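Local coordinates for protein DNA-(apurinic or apyrimidinic site) endonuclease 2 (Xenopus laevis, PDB 6WCD) that cleaves DNA in base excision repair, acting as a weak AP endonuclease and a 3'-5' exonuclease that depends on magnesium or manganese, at residues L25-I29 / C72-T76. Sequence-based numbering, arbitrary orientation. Where two conformers were deposited one is given.
Sequences LDADI and CKSST. With BU1 (1,4-butanediol), chain D.
Where strand 68-72 ends, it runs antiparallel to the start of strand 29-33. Cys72, extended at phi/psi -119/136, faces Ile29 as a non-hydrogen-bonded pair with CA atoms 4.7 Å apart; both side chains leave the same face of the sheet, where each also touches His124 of strand 119-127. The CA of Cys72 lies 3.6 Å from Asp28 O in a CA-H...O contact. Lys73 N then donates to Asp28 O at 3.0 Å, nearly straight (169°). The Lys73 side chain, m then all trans, stretches back along residues 26-28, passing Ala27 O with Lys73 CE at 3.3 Å; Lys73 NZ, still 4.3 Å from Asp26 OD1, binds a water at 2.8 Å that donates weakly to Asp28 OD2. The 25-29 segment follows helix 18-25, which ends as Asp26 takes up positive phi (52/66); Ala27 is extended (-148/157), Asp28 turns to -86/-27, and the strand begins at Ile29 (-131/125). This helix-to-strand link borders one of the two sheets packed together in the DNase I-like fold of AP endonucleases, away from the magnesium site. Ser74 and Ser75 then form a 3-10 turn closed by Thr76 N to Lys73 O (3.0 Å). Ser75 OG stands 3.5 Å from Asp28 OD2, and the pair helps line a pocket for 1,4-butanediol, whose C2 is 3.3 Å from that OD2 and 3.5 Å from Ser75 CB; Asp28 OD1 accepts from Lys2 N. Thr76, rotamer p, brings OG1 within 2.9 Å of Asp28 O and 3.2 Å of Lys73 O, with its single proton able to serve either, while its CG2 packs on Asp28 CB at 3.8 Å.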
loop_
_atom_site.group_PDB
_atom_site.type_symbol
_atom_site.label_atom_id
_atom_site.label_comp_id
_atom_site.label_asym_id
_atom_site.label_seq_id
_atom_site.Cartn_x
_atom_site.Cartn_y
_atom_site.Cartn_z
ATOM N N LEU A 25 -12.617 -8.017 -7.191
ATOM C CA LEU A 25 -12.064 -7.887 -5.853
ATOM C C LEU A 25 -13.075 -7.305 -4.882
ATOM O O LEU A 25 -12.893 -7.415 -3.651
ATOM C CB LEU A 25 -10.808 -7.035 -5.889
ATOM C CG LEU A 25 -9.648 -7.632 -6.636
ATOM C CD1 LEU A 25 -8.574 -6.610 -6.861
ATOM C CD2 LEU A 25 -9.058 -8.812 -5.851
ATOM N N ASP A 26 -14.139 -6.676 -5.389
ATOM C CA ASP A 26 -15.319 -6.235 -4.624
ATOM C C ASP A 26 -14.921 -5.397 -3.400
ATOM O O ASP A 26 -15.172 -5.780 -2.249
ATOM C CB ASP A 26 -16.170 -7.430 -4.179
ATOM C CG ASP A 26 -17.528 -7.021 -3.640
ATOM O OD1 ASP A 26 -17.980 -5.889 -3.935
ATOM O OD2 ASP A 26 -18.126 -7.821 -2.905
ATOM N N ALA A 27 -14.355 -4.214 -3.667
ATOM C CA ALA A 27 -13.917 -3.333 -2.607
ATOM C C ALA A 27 -14.042 -1.866 -3.008
ATOM O O ALA A 27 -14.043 -1.526 -4.196
ATOM C CB ALA A 27 -12.460 -3.595 -2.212
ATOM N N ASP A 28 -14.125 -1.005 -2.013
ATOM C CA ASP A 28 -14.335 0.415 -2.260
ATOM C C ASP A 28 -13.043 1.164 -2.516
ATOM O O ASP A 28 -13.046 2.219 -3.184
ATOM C CB ASP A 28 -14.989 1.048 -1.052
ATOM C CG ASP A 28 -16.309 0.346 -0.700
ATOM O OD1 ASP A 28 -16.397 -0.417 0.301
ATOM O OD2 ASP A 28 -17.242 0.501 -1.497
ATOM N N ILE A 29 -11.948 0.676 -1.983
ATOM C CA ILE A 29 -10.597 1.182 -2.208
ATOM C C ILE A 29 -9.736 -0.027 -2.541
ATOM O O ILE A 29 -9.702 -0.992 -1.749
ATOM C CB ILE A 29 -10.062 1.913 -0.983
ATOM C CG1 ILE A 29 -10.952 3.109 -0.596
ATOM C CG2 ILE A 29 -8.609 2.400 -1.231
ATOM C CD1 ILE A 29 -10.578 3.800 0.700
ATOM N N CYS A 72 -10.310 4.112 -6.354
ATOM C CA CYS A 72 -11.435 4.407 -5.480
ATOM C C CYS A 72 -12.754 4.352 -6.246
ATOM O O CYS A 72 -12.856 4.879 -7.343
ATOM C CB CYS A 72 -11.270 5.812 -4.883
ATOM S SG CYS A 72 -9.794 6.015 -3.952
ATOM N N LYS A 73 -13.792 3.723 -5.664
ATOM C CA LYS A 73 -15.119 3.883 -6.194
ATOM C C LYS A 73 -15.640 5.300 -5.919
ATOM O O LYS A 73 -15.055 6.061 -5.157
ATOM C CB LYS A 73 -16.050 2.825 -5.599
ATOM C CG LYS A 73 -15.706 1.415 -6.030
ATOM C CD LYS A 73 -16.756 0.384 -5.645
ATOM C CE LYS A 73 -16.470 -0.942 -6.348
ATOM N NZ LYS A 73 -17.305 -2.058 -5.778
ATOM N N SER A 74 -16.741 5.657 -6.572
ATOM C CA SER A 74 -17.357 6.973 -6.351
ATOM C C SER A 74 -17.658 7.217 -4.889
ATOM O O SER A 74 -17.591 8.367 -4.429
ATOM C CB SER A 74 -18.644 7.098 -7.196
ATOM O OG SER A 74 -19.626 6.162 -6.796
ATOM N N SER A 75 -17.964 6.154 -4.137
ATOM C CA SER A 75 -18.275 6.227 -2.704
ATOM C C SER A 75 -17.110 6.728 -1.864
ATOM O O SER A 75 -17.341 7.274 -0.755
ATOM C CB SER A 75 -18.634 4.816 -2.191
ATOM O OG SER A 75 -17.540 3.920 -2.314
ATOM N N THR A 76 -15.876 6.598 -2.343
ATOM C CA THR A 76 -14.702 6.889 -1.549
ATOM C C THR A 76 -13.788 7.914 -2.170
ATOM O O THR A 76 -12.613 7.957 -1.818
ATOM C CB THR A 76 -13.882 5.625 -1.276
ATOM O OG1 THR A 76 -13.636 4.963 -2.519
ATOM C CG2 THR A 76 -14.616 4.746 -0.383
HETATM C C1 BU1 D . -20.992 2.836 -0.092
HETATM C C2 BU1 D . -19.554 2.312 0.002
HETATM C C3 BU1 D . -19.397 1.244 1.084
HETATM C C4 BU1 D . -19.060 1.916 2.406
HETATM O O5 BU1 D . -21.157 4.003 0.675
HETATM O O6 BU1 D . -19.258 1.096 3.539
HETATM O O HOH W 1 -17.224 -2.447 -3.014
#